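Local coordinates for C2 domain protein (Scophthalmus maximus, PDB 3W56) that binds calcium ions through a C2 domain of the lipid-binding type, and may take part in wide-pore channel activity, at residues 40-52 / 57-69. Numbering follows the deposited sequence.
Sequences GITDGYVKVFCGS and ETSVNHNNANPWW
Thr58 grips Val46 twice. Its backbone N donates to Val46 O at 2.9 Å, and its OG1 accepts from Val46 N over a nearly straight bond of 2.9 Å. A chi1 of 69° sets OG1 between the backbone N and carbonyl carbon of Thr58, where it also donates to Ser59 O. The hydroxyl takes the place of a backbone carbonyl as the acceptor for Val46 N. With an alanine at this position, Val46 N is likely to be left without this acceptor and Ser59 O without the hydroxyl donor. Thr58 OG1 and Val46 CG2 lie over the same face of the Trp69 ring, OG1 toward the rim. Val46 CG2 is 3.7 Å from the centroid of the Trp69 six-membered ring, a CH-pi contact. Pro67 CB lies over the opposite face, toward its rim, and Gly44 O meets the ring edge in plane.

Asn61 N donates to Gly44 O at 2.8 Å. The return bond, Gly44 N to Asn61 O, is weak, and a water joins the same two atoms and Asn64 O. The register slips by one residue between this antiparallel pair and that of Lys47 with Glu57. In this C2 beta-sandwich, the loop after edge strand 53-57 continues along strand 44-50 up to the calcium-binding end. Asp43, Ile41 and Asn63 bind calcium there, though none is bound to this chain.

Asp43 CB packs on Val60 CG1 at 3.7 Å. Further out, Asp43 CG lies 4.0 Å from His62 CD2. Asp43 OD1 accepts from Asn63 N at 2.8 Å, met nearly along its C-O axis, and lies at the edge of the His62 ring. That bond ties one calcium-binding residue to the backbone of another. Asn64 N donates almost straight to Thr42 O, and Ile41 CD1 touches Asn63 OD1.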
ATOM      1  N   GLY A  40      13.226  -9.761  14.428  1.00 70.40           N
ATOM      2  CA  GLY A  40      12.254 -10.098  15.461  1.00 70.19           C
ATOM      3  C   GLY A  40      10.823 -10.238  14.944  1.00 61.15           C
ATOM      4  O   GLY A  40      10.402 -11.322  14.511  1.00 53.85           O
ATOM      5  N   ILE A  41      10.063  -9.145  15.014  1.00 46.46           N
ATOM      6  CA  ILE A  41       8.767  -9.062  14.334  1.00 42.77           C
ATOM      7  C   ILE A  41       8.753  -7.870  13.350  1.00 41.14           C
ATOM      8  O   ILE A  41       9.377  -6.844  13.603  1.00 40.04           O
ATOM      9  CB  ILE A  41       7.579  -9.002  15.339  1.00 35.92           C
ATOM     10  CG1 ILE A  41       7.740 -10.090  16.421  1.00 41.92           C
ATOM     11  CG2 ILE A  41       6.258  -9.145  14.596  1.00 36.27           C
ATOM     12  CD1 ILE A  41       6.640 -10.125  17.494  1.00 34.50           C
ATOM     13  N   THR A  42       8.061  -8.019  12.220  1.00 43.95           N
ATOM     14  CA  THR A  42       8.087  -7.003  11.164  1.00 26.58           C
ATOM     15  C   THR A  42       7.746  -5.551  11.645  1.00 31.98           C
ATOM     16  O   THR A  42       6.817  -5.353  12.403  1.00 30.42           O
ATOM     17  CB  THR A  42       7.196  -7.435   9.959  1.00 18.66           C
ATOM     18  OG1 THR A  42       7.793  -8.537   9.260  1.00 30.65           O
ATOM     19  CG2 THR A  42       7.092  -6.277   8.971  1.00 25.65           C
ATOM     20  N   ASP A  43       8.512  -4.539  11.218  1.00 23.94           N
ATOM     21  CA  ASP A  43       8.158  -3.132  11.452  1.00 27.45           C
ATOM     22  C   ASP A  43       7.628  -2.510  10.162  1.00 30.35           C
ATOM     23  O   ASP A  43       8.362  -1.806   9.455  1.00 22.15           O
ATOM     24  CB  ASP A  43       9.349  -2.308  11.990  1.00 32.94           C
ATOM     25  CG  ASP A  43       9.875  -2.846  13.292  1.00 35.09           C
ATOM     26  OD1 ASP A  43       9.099  -2.861  14.273  1.00 38.10           O
ATOM     27  OD2 ASP A  43      11.045  -3.294  13.327  1.00 46.31           O
ATOM     28  N   GLY A  44       6.362  -2.799   9.842  1.00 20.60           N
ATOM     29  CA  GLY A  44       5.863  -2.560   8.504  1.00 19.21           C
ATOM     30  C   GLY A  44       5.455  -1.143   8.205  1.00 13.16           C
ATOM     31  O   GLY A  44       5.004  -0.366   9.048  1.00 16.24           O
ATOM     32  N   TYR A  45       5.585  -0.811   6.935  1.00 12.33           N
ATOM     33  CA  TYR A  45       5.024   0.366   6.371  1.00 12.26           C
ATOM     34  C   TYR A  45       4.775   0.124   4.908  1.00 11.68           C
ATOM     35  O   TYR A  45       5.312  -0.831   4.290  1.00 17.43           O
ATOM     36  CB  TYR A  45       5.904   1.656   6.637  1.00 13.19           C
ATOM     37  CG  TYR A  45       7.240   1.713   5.881  1.00 17.90           C
ATOM     38  CD1 TYR A  45       7.374   2.520   4.777  1.00 14.49           C
ATOM     39  CD2 TYR A  45       8.311   0.980   6.306  1.00 15.40           C
ATOM     40  CE1 TYR A  45       8.590   2.575   4.048  1.00 16.12           C
ATOM     41  CE2 TYR A  45       9.529   1.044   5.648  1.00 16.74           C
ATOM     42  CZ  TYR A  45       9.646   1.836   4.522  1.00 14.35           C
ATOM     43  OH  TYR A  45      10.848   1.945   3.823  1.00 16.33           O
ATOM     44  N   VAL A  46       3.963   0.990   4.320  1.00 11.63           N
ATOM     45  CA  VAL A  46       3.545   0.891   2.914  1.00 11.01           C
ATOM     46  C   VAL A  46       3.897   2.109   2.085  1.00 16.22           C
ATOM     47  O   VAL A  46       3.647   3.263   2.482  1.00 13.12           O
ATOM     48  CB  VAL A  46       2.010   0.639   2.834  1.00 11.72           C
ATOM     49  CG1 VAL A  46       1.584   0.325   1.426  1.00 13.73           C
ATOM     50  CG2 VAL A  46       1.642  -0.502   3.804  1.00 11.83           C
ATOM     51  N   LYS A  47       4.486   1.858   0.916  1.00 13.24           N
ATOM     52  CA  LYS A  47       4.811   2.941  -0.016  1.00 19.26           C
ATOM     53  C   LYS A  47       3.787   2.915  -1.102  1.00 16.35           C
ATOM     54  O   LYS A  47       3.386   1.820  -1.583  1.00 15.96           O
ATOM     55  CB  LYS A  47       6.190   2.752  -0.639  1.00 23.49           C
ATOM     56  CG  LYS A  47       7.390   2.877   0.295  1.00 22.51           C
ATOM     57  CD  LYS A  47       8.655   3.200  -0.599  1.00 16.75           C
ATOM     58  CE  LYS A  47       9.912   2.849   0.154  1.00 28.58           C
ATOM     59  NZ  LYS A  47      11.128   2.929  -0.755  1.00 35.11           N
ATOM     60  N   VAL A  48       3.353   4.086  -1.531  1.00 10.66           N
ATOM     61  CA  VAL A  48       2.216   4.272  -2.432  1.00  9.43           C
ATOM     62  C   VAL A  48       2.603   5.174  -3.573  1.00 14.99           C
ATOM     63  O   VAL A  48       3.009   6.369  -3.373  1.00 15.66           O
ATOM     64  CB  VAL A  48       1.002   4.940  -1.743  1.00 11.24           C
ATOM     65  CG1 VAL A  48      -0.188   5.021  -2.635  1.00 11.50           C
ATOM     66  CG2 VAL A  48       0.647   4.141  -0.483  1.00 11.59           C
ATOM     67  N   PHE A  49       2.467   4.603  -4.758  1.00 15.57           N
ATOM     68  CA  PHE A  49       2.685   5.344  -6.006  1.00 19.59           C
ATOM     69  C   PHE A  49       1.438   5.280  -6.863  1.00 25.25           C
ATOM     70  O   PHE A  49       0.741   4.253  -6.934  1.00 16.54           O
ATOM     71  CB  PHE A  49       3.846   4.731  -6.807  1.00 16.38           C
ATOM     72  CG  PHE A  49       5.120   4.586  -6.015  1.00 16.76           C
ATOM     73  CD1 PHE A  49       6.116   5.551  -6.083  1.00 27.36           C
ATOM     74  CD2 PHE A  49       5.292   3.495  -5.172  1.00 16.73           C
ATOM     75  CE1 PHE A  49       7.298   5.395  -5.330  1.00 27.58           C
ATOM     76  CE2 PHE A  49       6.457   3.298  -4.433  1.00 20.75           C
ATOM     77  CZ  PHE A  49       7.473   4.279  -4.503  1.00 33.38           C
ATOM     78  N   CYS A  50       1.144   6.383  -7.524  1.00 23.27           N
ATOM     79  CA  CYS A  50       0.129   6.348  -8.550  1.00 16.84           C
ATOM     80  C   CYS A  50       0.789   6.753  -9.848  1.00 23.79           C
ATOM     81  O   CYS A  50       1.137   7.947 -10.018  1.00 25.50           O
ATOM     82  CB  CYS A  50      -0.999   7.336  -8.247  1.00 21.71           C
ATOM     83  SG  CYS A  50      -2.305   7.138  -9.465  1.00 28.50           S
ATOM     84  N   GLY A  51       0.934   5.801 -10.767  1.00 20.47           N
ATOM     85  CA  GLY A  51       1.766   6.049 -11.939  1.00 27.65           C
ATOM     86  C   GLY A  51       3.155   6.497 -11.496  1.00 20.36           C
ATOM     87  O   GLY A  51       3.860   5.784 -10.780  1.00 23.13           O
ATOM     88  N   SER A  52       3.558   7.703 -11.908  1.00 37.02           N
ATOM     89  CA  SER A  52       4.907   8.194 -11.604  1.00 25.22           C
ATOM     90  C   SER A  52       4.913   9.156 -10.402  1.00 36.48           C
ATOM     91  O   SER A  52       5.932   9.762 -10.079  1.00 41.63           O
ATOM     92  CB  SER A  52       5.488   8.940 -12.838  1.00 30.25           C
ATOM     93  OG  SER A  52       4.596   9.958 -13.284  1.00 33.12           O
ATOM     94  N   GLU A  57       4.032   7.525   2.069  1.00 13.91           N
ATOM     95  CA  GLU A  57       4.167   6.254   2.744  1.00 22.39           C
ATOM     96  C   GLU A  57       3.425   6.346   4.046  1.00 22.05           C
ATOM     97  O   GLU A  57       3.234   7.458   4.596  1.00 19.53           O
ATOM     98  CB  GLU A  57       5.628   5.803   2.937  1.00 28.77           C
ATOM     99  CG  GLU A  57       6.645   6.859   3.208  1.00 27.93           C
ATOM    100  CD  GLU A  57       8.060   6.254   3.323  1.00 17.72           C
ATOM    101  OE1 GLU A  57       8.524   6.075   4.480  1.00 29.79           O
ATOM    102  OE2 GLU A  57       8.688   5.932   2.267  1.00 30.28           O
ATOM    103  N   THR A  58       2.944   5.190   4.514  1.00 13.71           N
ATOM    104  CA  THR A  58       2.517   5.163   5.895  1.00 13.88           C
ATOM    105  C   THR A  58       3.640   5.333   6.918  1.00 16.08           C
ATOM    106  O   THR A  58       4.802   5.065   6.647  1.00 19.09           O
ATOM    107  CB  THR A  58       1.835   3.828   6.266  1.00 10.07           C
ATOM    108  OG1 THR A  58       2.769   2.721   6.281  1.00 13.36           O
ATOM    109  CG2 THR A  58       0.702   3.510   5.268  1.00 12.93           C
ATOM    110  N   SER A  59       3.211   5.656   8.136  1.00 14.94           N
ATOM    111  CA  SER A  59       4.025   5.450   9.317  1.00 20.09           C
ATOM    112  C   SER A  59       4.373   3.965   9.527  1.00 19.35           C
ATOM    113  O   SER A  59       3.778   3.042   8.942  1.00 14.47           O
ATOM    114  CB  SER A  59       3.343   6.085  10.562  1.00 15.76           C
ATOM    115  OG  SER A  59       2.152   5.347  10.941  1.00 17.99           O
ATOM    116  N   VAL A  60       5.427   3.732  10.292  1.00 17.33           N
ATOM    117  CA  VAL A  60       5.857   2.412  10.672  1.00 18.40           C
ATOM    118  C   VAL A  60       4.991   1.898  11.811  1.00 18.65           C
ATOM    119  O   VAL A  60       4.746   2.575  12.845  1.00 18.30           O
ATOM    120  CB  VAL A  60       7.338   2.378  11.070  1.00 22.37           C
ATOM    121  CG1 VAL A  60       7.704   0.969  11.483  1.00 22.31           C
ATOM    122  CG2 VAL A  60       8.168   2.888   9.912  1.00 23.42           C
ATOM    123  N   ASN A  61       4.421   0.737  11.550  1.00 14.88           N
ATOM    124  CA  ASN A  61       3.665   0.041  12.583  1.00 19.62           C
ATOM    125  C   ASN A  61       4.577  -1.010  13.218  1.00 21.16           C
ATOM    126  O   ASN A  61       4.765  -2.140  12.722  1.00 20.11           O
ATOM    127  CB  ASN A  61       2.332  -0.477  12.015  1.00 15.72           C
ATOM    128  CG  ASN A  61       1.318  -0.905  13.097  1.00 17.92           C
ATOM    129  OD1 ASN A  61       1.673  -1.580  14.070  1.00 20.46           O
ATOM    130  ND2 ASN A  61       0.039  -0.609  12.866  1.00 18.62           N
ATOM    131  N   HIS A  62       5.170  -0.583  14.339  1.00 24.88           N
ATOM    132  CA  HIS A  62       6.254  -1.327  14.981  1.00 28.53           C
ATOM    133  C   HIS A  62       5.874  -2.647  15.629  1.00 24.70           C
ATOM    134  O   HIS A  62       4.808  -2.749  16.259  1.00 28.22           O
ATOM    135  CB  HIS A  62       6.905  -0.436  16.041  1.00 27.47           C
ATOM    136  CG  HIS A  62       7.714   0.688  15.471  1.00 28.62           C
ATOM    137  ND1 HIS A  62       7.269   1.996  15.443  1.00 30.53           N
ATOM    138  CD2 HIS A  62       8.920   0.689  14.847  1.00 28.46           C
ATOM    139  CE1 HIS A  62       8.189   2.757  14.877  1.00 24.47           C
ATOM    140  NE2 HIS A  62       9.194   1.988  14.497  1.00 31.28           N
ATOM    141  N   ASN A  63       6.730  -3.662  15.455  1.00 25.75           N
ATOM    142  CA  ASN A  63       6.576  -4.925  16.185  1.00 24.65           C
ATOM    143  C   ASN A  63       5.173  -5.472  16.020  1.00 31.63           C
ATOM    144  O   ASN A  63       4.495  -5.789  16.999  1.00 30.42           O
ATOM    145  CB  ASN A  63       6.880  -4.683  17.673  1.00 35.27           C
ATOM    146  CG  ASN A  63       6.834  -5.958  18.499  1.00 40.18           C
ATOM    147  OD1 ASN A  63       7.418  -6.971  18.115  1.00 44.94           O
ATOM    148  ND2 ASN A  63       6.124  -5.917  19.646  1.00 46.41           N
ATOM    149  N   ASN A  64       4.723  -5.586  14.777  1.00 26.78           N
ATOM    150  CA  ASN A  64       3.343  -5.983  14.492  1.00 22.33           C
ATOM    151  C   ASN A  64       3.250  -6.833  13.217  1.00 20.77           C
ATOM    152  O   ASN A  64       3.511  -6.347  12.099  1.00 20.55           O
ATOM    153  CB  ASN A  64       2.486  -4.735  14.381  1.00 22.65           C
ATOM    154  CG  ASN A  64       0.997  -5.046  14.458  1.00 17.84           C
ATOM    155  OD1 ASN A  64       0.623  -6.194  14.349  1.00 20.41           O
ATOM    156  ND2 ASN A  64       0.174  -4.027  14.607  1.00 17.00           N
ATOM    157  N   ALA A  65       2.877  -8.103  13.364  1.00 16.62           N
ATOM    158  CA  ALA A  65       2.736  -8.982  12.225  1.00 20.65           C
ATOM    159  C   ALA A  65       1.416  -8.775  11.489  1.00 17.77           C
ATOM    160  O   ALA A  65       1.227  -9.291  10.365  1.00 17.03           O
ATOM    161  CB  ALA A  65       2.828 -10.439  12.674  1.00 24.16           C
ATOM    162  N   ASN A  66       0.488  -8.056  12.121  1.00 14.54           N
ATOM    163  CA  ASN A  66      -0.815  -7.833  11.496  1.00 10.64           C
ATOM    164  C   ASN A  66      -1.251  -6.387  11.697  1.00 12.62           C
ATOM    165  O   ASN A  66      -2.284  -6.093  12.341  1.00 15.62           O
ATOM    166  CB  ASN A  66      -1.871  -8.743  12.112  1.00 13.85           C
ATOM    167  CG  ASN A  66      -1.490 -10.208  12.045  1.00 15.05           C
ATOM    168  OD1 ASN A  66      -1.639 -10.864  10.994  1.00 16.87           O
ATOM    169  ND2 ASN A  66      -0.955 -10.736  13.167  1.00 20.15           N
ATOM    170  N   PRO A  67      -0.495  -5.477  11.112  1.00 12.09           N
ATOM    171  CA  PRO A  67      -0.778  -4.048  11.308  1.00 10.86           C
ATOM    172  C   PRO A  67      -2.011  -3.617  10.490  1.00 11.74           C
ATOM    173  O   PRO A  67      -2.345  -4.162   9.435  1.00 12.76           O
ATOM    174  CB  PRO A  67       0.489  -3.383  10.734  1.00 13.50           C
ATOM    175  CG  PRO A  67       1.000  -4.346   9.719  1.00 14.91           C
ATOM    176  CD  PRO A  67       0.710  -5.686  10.277  1.00 13.22           C
ATOM    177  N   TRP A  68      -2.687  -2.560  10.943  1.00  8.63           N
ATOM    178  CA  TRP A  68      -3.490  -1.786   9.981  1.00  7.70           C
ATOM    179  C   TRP A  68      -3.035  -0.364  10.149  1.00  8.48           C
ATOM    180  O   TRP A  68      -2.538  -0.048  11.211  1.00 11.89           O
ATOM    181  CB  TRP A  68      -5.011  -1.936  10.235  1.00  8.56           C
ATOM    182  CG  TRP A  68      -5.538  -1.370  11.553  1.00  9.08           C
ATOM    183  CD1 TRP A  68      -5.540  -1.972  12.802  1.00  6.31           C
ATOM    184  CD2 TRP A  68      -6.120  -0.045  11.745  1.00  7.71           C
ATOM    185  NE1 TRP A  68      -6.113  -1.116  13.738  1.00 12.31           N
ATOM    186  CE2 TRP A  68      -6.493   0.045  13.110  1.00 10.25           C
ATOM    187  CE3 TRP A  68      -6.417   1.006  10.884  1.00 10.96           C
ATOM    188  CZ2 TRP A  68      -7.111   1.173  13.637  1.00 11.23           C
ATOM    189  CZ3 TRP A  68      -7.007   2.146  11.394  1.00  9.58           C
ATOM    190  CH2 TRP A  68      -7.389   2.209  12.774  1.00 14.83           C
ATOM    191  N   TRP A  69      -3.122   0.405   9.080  1.00 11.66           N
ATOM    192  CA  TRP A  69      -2.738   1.837   9.130  1.00  9.86           C
ATOM    193  C   TRP A  69      -3.937   2.728   8.997  1.00  9.53           C
ATOM    194  O   TRP A  69      -4.933   2.476   8.227  1.00  9.58           O
ATOM    195  CB  TRP A  69      -1.758   2.145   7.998  1.00 11.56           C
ATOM    196  CG  TRP A  69      -0.441   1.403   8.147  1.00 10.03           C
ATOM    197  CD1 TRP A  69       0.668   1.841   8.823  1.00 11.10           C
ATOM    198  CD2 TRP A  69      -0.123   0.096   7.659  1.00  9.70           C
ATOM    199  NE1 TRP A  69       1.668   0.907   8.748  1.00 13.34           N
ATOM    200  CE2 TRP A  69       1.234  -0.179   8.040  1.00 10.62           C
ATOM    201  CE3 TRP A  69      -0.821  -0.857   6.925  1.00  8.21           C
ATOM    202  CZ2 TRP A  69       1.878  -1.361   7.719  1.00 13.54           C
ATOM    203  CZ3 TRP A  69      -0.137  -2.029   6.549  1.00  9.77           C
ATOM    204  CH2 TRP A  69       1.200  -2.260   6.953  1.00  9.44           C
TER
HETATM  205  O   HOH W   1       4.000  -3.862  10.963  1.00 15.51           O